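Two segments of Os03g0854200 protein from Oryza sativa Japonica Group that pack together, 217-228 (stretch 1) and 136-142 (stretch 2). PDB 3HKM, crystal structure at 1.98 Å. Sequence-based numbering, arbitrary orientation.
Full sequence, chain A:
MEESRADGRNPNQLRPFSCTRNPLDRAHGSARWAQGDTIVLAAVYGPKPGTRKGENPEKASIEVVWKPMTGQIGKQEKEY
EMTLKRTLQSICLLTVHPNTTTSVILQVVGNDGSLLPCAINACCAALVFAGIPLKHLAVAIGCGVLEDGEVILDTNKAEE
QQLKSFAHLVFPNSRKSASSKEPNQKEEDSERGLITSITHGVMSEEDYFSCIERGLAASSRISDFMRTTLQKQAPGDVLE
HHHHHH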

# COMPACT_ATOMS: atom_id res chain seq x y z
N ALA A 217 11.28 -9.86 6.98
CA ALA A 217 11.48 -11.26 6.59
C ALA A 217 10.23 -11.90 5.98
O ALA A 217 10.30 -12.97 5.37
CB ALA A 217 11.96 -12.09 7.77
N ALA A 218 9.08 -11.24 6.15
CA ALA A 218 7.83 -11.69 5.54
C ALA A 218 7.60 -11.05 4.18
O ALA A 218 7.00 -11.65 3.30
CB ALA A 218 6.66 -11.38 6.47
N SER A 219 8.08 -9.82 4.03
CA SER A 219 7.78 -9.00 2.86
C SER A 219 8.20 -9.62 1.53
O SER A 219 7.54 -9.43 0.50
CB SER A 219 8.34 -7.57 3.01
OG SER A 219 9.75 -7.56 3.22
N SER A 220 9.30 -10.38 1.55
CA SER A 220 9.80 -11.06 0.35
C SER A 220 8.72 -11.92 -0.31
O SER A 220 8.78 -12.18 -1.50
CB SER A 220 11.01 -11.95 0.69
OG SER A 220 10.59 -13.12 1.37
N ARG A 221 7.74 -12.36 0.47
CA ARG A 221 6.62 -13.11 -0.09
C ARG A 221 5.79 -12.22 -1.02
O ARG A 221 5.35 -12.67 -2.09
CB ARG A 221 5.73 -13.70 1.02
CG ARG A 221 6.26 -15.00 1.61
CD ARG A 221 5.25 -15.67 2.54
NE ARG A 221 5.81 -16.83 3.24
CZ ARG A 221 5.68 -18.09 2.83
NH1 ARG A 221 5.00 -18.37 1.73
NH2 ARG A 221 6.24 -19.08 3.53
N ILE A 222 5.58 -10.97 -0.62
CA ILE A 222 4.81 -10.03 -1.42
C ILE A 222 5.55 -9.58 -2.69
O ILE A 222 4.96 -9.48 -3.76
CB ILE A 222 4.41 -8.78 -0.61
CG1 ILE A 222 3.52 -9.16 0.58
CG2 ILE A 222 3.67 -7.80 -1.50
CD1 ILE A 222 3.30 -8.00 1.53
N SER A 223 6.85 -9.30 -2.56
CA SER A 223 7.64 -8.87 -3.71
C SER A 223 7.95 -10.02 -4.69
O SER A 223 8.06 -9.79 -5.90
CB SER A 223 8.92 -8.13 -3.28
OG SER A 223 9.79 -8.97 -2.54
N ASP A 224 8.07 -11.25 -4.19
CA ASP A 224 8.23 -12.43 -5.05
C ASP A 224 6.98 -12.61 -5.91
O ASP A 224 7.05 -13.11 -7.03
CB ASP A 224 8.46 -13.71 -4.22
CG ASP A 224 9.83 -13.76 -3.53
OD1 ASP A 224 10.70 -12.90 -3.80
OD2 ASP A 224 10.03 -14.69 -2.71
N PHE A 225 5.83 -12.21 -5.37
CA PHE A 225 4.56 -12.22 -6.08
C PHE A 225 4.56 -11.15 -7.18
O PHE A 225 4.25 -11.43 -8.35
CB PHE A 225 3.43 -11.96 -5.07
CG PHE A 225 2.03 -12.00 -5.65
CD1 PHE A 225 1.51 -13.18 -6.17
CD2 PHE A 225 1.23 -10.87 -5.63
CE1 PHE A 225 0.23 -13.22 -6.69
CE2 PHE A 225 -0.06 -10.91 -6.14
CZ PHE A 225 -0.56 -12.08 -6.68
N MET A 226 4.92 -9.92 -6.80
CA MET A 226 5.10 -8.83 -7.75
C MET A 226 6.13 -9.15 -8.83
O MET A 226 5.92 -8.85 -10.00
CB MET A 226 5.51 -7.55 -7.02
CG MET A 226 4.44 -6.95 -6.12
SD MET A 226 4.99 -5.47 -5.23
CE MET A 226 3.53 -5.09 -4.27
N ARG A 227 7.24 -9.77 -8.44
CA ARG A 227 8.34 -10.00 -9.38
C ARG A 227 8.13 -11.18 -10.34
O ARG A 227 8.70 -11.22 -11.44
CB ARG A 227 9.67 -10.14 -8.63
CG ARG A 227 10.20 -8.82 -8.08
CD ARG A 227 11.23 -8.18 -9.01
NE ARG A 227 11.61 -6.84 -8.56
CZ ARG A 227 12.18 -6.59 -7.39
NH1 ARG A 227 12.43 -7.60 -6.57
NH2 ARG A 227 12.51 -5.35 -7.05
N THR A 228 7.32 -12.14 -9.94
CA THR A 228 7.10 -13.30 -10.79
C THR A 228 5.66 -13.40 -11.28
O THR A 228 5.35 -13.01 -12.41
CB THR A 228 7.51 -14.61 -10.08
OG1 THR A 228 8.92 -14.57 -9.81
CG2 THR A 228 7.21 -15.80 -10.97
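Stretch 2, residues 136-142: HLAVAIG

Stretch 2 enters as an extended loop at His-136 and Leu-137 and becomes a β-strand from Ala-138 onward, laid across one face of the helix. Its axis passes 8.3 Å from the helix axis, and the two N-to-C directions make an angle of 134°, so the strand runs obliquely against the helix, closer to antiparallel than to parallel. Leu-137 therefore meets the C-terminal part of the stretch, around Met-226 and Arg-227, while Ile-141 meets the part near Ala-218 and Ser-219.

The first rule is alternation. Leu-137, Val-139 and Ile-141 point their CA-to-CB bonds toward the helix, whereas Ala-138 and Ala-140 point theirs away. The helix answers with Ser-219, Ile-222, Ser-223 and Met-226, a spacing of three and four residues that keeps one face turned to the strand.

Leu-137 is covered most. Its CD2 lies 3.8 Å from Met-226 CB and also 3.8 Å from Ser-223 CB, and it sits over one face of the Arg-227 guanidinium, 3.8 Å from Arg-227 CZ. The arginine starts sideways, but its end comes nearer to stretch 2, so an exposed, charged side chain gives a flat surface to a methyl group while its NH2 is hydrogen-bonded elsewhere in the structure.

Val-139, with chi1 in the t well, is the next most covered and marks the closest backbone register: its CA is 6.4 Å from Ser-219 CA. Val-139 CG1 reaches Ser-219 CB at 3.5 Å and Ile-222 CD1 at 3.4 Å; Val-139 CG2 lies 3.8 Å from Ser-223 CB and 4.0 Å from Met-226 SD. The two methyls thus spread over four helix residues.

Ile-141 extends the apolar row. Its CG1 is 3.8 Å from Ile-222 CD1, and its CD1 packs 3.8 Å from Ser-219 CA and 4.2 Å from Ala-218 CB. Both isoleucines, Ile-141 and Ile-222, adopt the m,t rotamer, which carries each CD1 out to the other segment.

No hydrogen bond joins the stretches; the 438 Å² they bury together rests on packing. The price appears at the strand backbone: Met-226 CE lies 3.7 Å from Ala-138 O, a buried carbonyl oxygen with no hydrogen-bonding partner in the model. The lesson is branched apolar side chains at alternate positions, one in the loop just before the strand and two in it, matched by a helix face that mixes small serines with Ile-222 and Met-226.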

# COMPACT_ATOMS: atom_id res chain seq x y z
N HIS A 136 12.16 1.48 -6.85
CA HIS A 136 12.12 0.16 -6.24
C HIS A 136 10.66 -0.17 -5.96
O HIS A 136 9.80 0.71 -5.99
CB HIS A 136 12.90 0.16 -4.93
CG HIS A 136 12.66 1.37 -4.09
ND1 HIS A 136 11.46 1.60 -3.44
CD2 HIS A 136 13.44 2.44 -3.81
CE1 HIS A 136 11.52 2.75 -2.79
NE2 HIS A 136 12.71 3.28 -3.00
N LEU A 137 10.39 -1.44 -5.69
CA LEU A 137 9.07 -1.88 -5.26
C LEU A 137 8.74 -1.36 -3.86
O LEU A 137 9.63 -1.21 -3.02
CB LEU A 137 9.00 -3.40 -5.23
CG LEU A 137 8.49 -4.18 -6.44
CD1 LEU A 137 9.11 -3.70 -7.74
CD2 LEU A 137 8.72 -5.66 -6.22
N ALA A 138 7.46 -1.10 -3.61
CA ALA A 138 6.98 -0.84 -2.25
C ALA A 138 6.13 -2.02 -1.79
O ALA A 138 5.13 -2.37 -2.42
CB ALA A 138 6.19 0.45 -2.19
N VAL A 139 6.53 -2.64 -0.69
CA VAL A 139 5.78 -3.75 -0.11
C VAL A 139 5.38 -3.39 1.32
O VAL A 139 6.23 -3.24 2.20
CB VAL A 139 6.60 -5.08 -0.17
CG1 VAL A 139 6.05 -6.11 0.80
CG2 VAL A 139 6.59 -5.64 -1.58
N ALA A 140 4.08 -3.22 1.55
CA ALA A 140 3.59 -2.75 2.84
C ALA A 140 2.94 -3.87 3.64
O ALA A 140 2.33 -4.77 3.07
CB ALA A 140 2.60 -1.61 2.65
N ILE A 141 3.08 -3.82 4.96
CA ILE A 141 2.49 -4.83 5.84
C ILE A 141 1.95 -4.21 7.13
O ILE A 141 2.66 -3.47 7.81
CB ILE A 141 3.51 -5.93 6.21
CG1 ILE A 141 4.04 -6.64 4.96
CG2 ILE A 141 2.89 -6.93 7.17
CD1 ILE A 141 5.11 -7.67 5.25
N GLY A 142 0.70 -4.51 7.44
CA GLY A 142 0.10 -4.08 8.70
C GLY A 142 0.50 -5.02 9.83
O GLY A 142 0.17 -6.20 9.81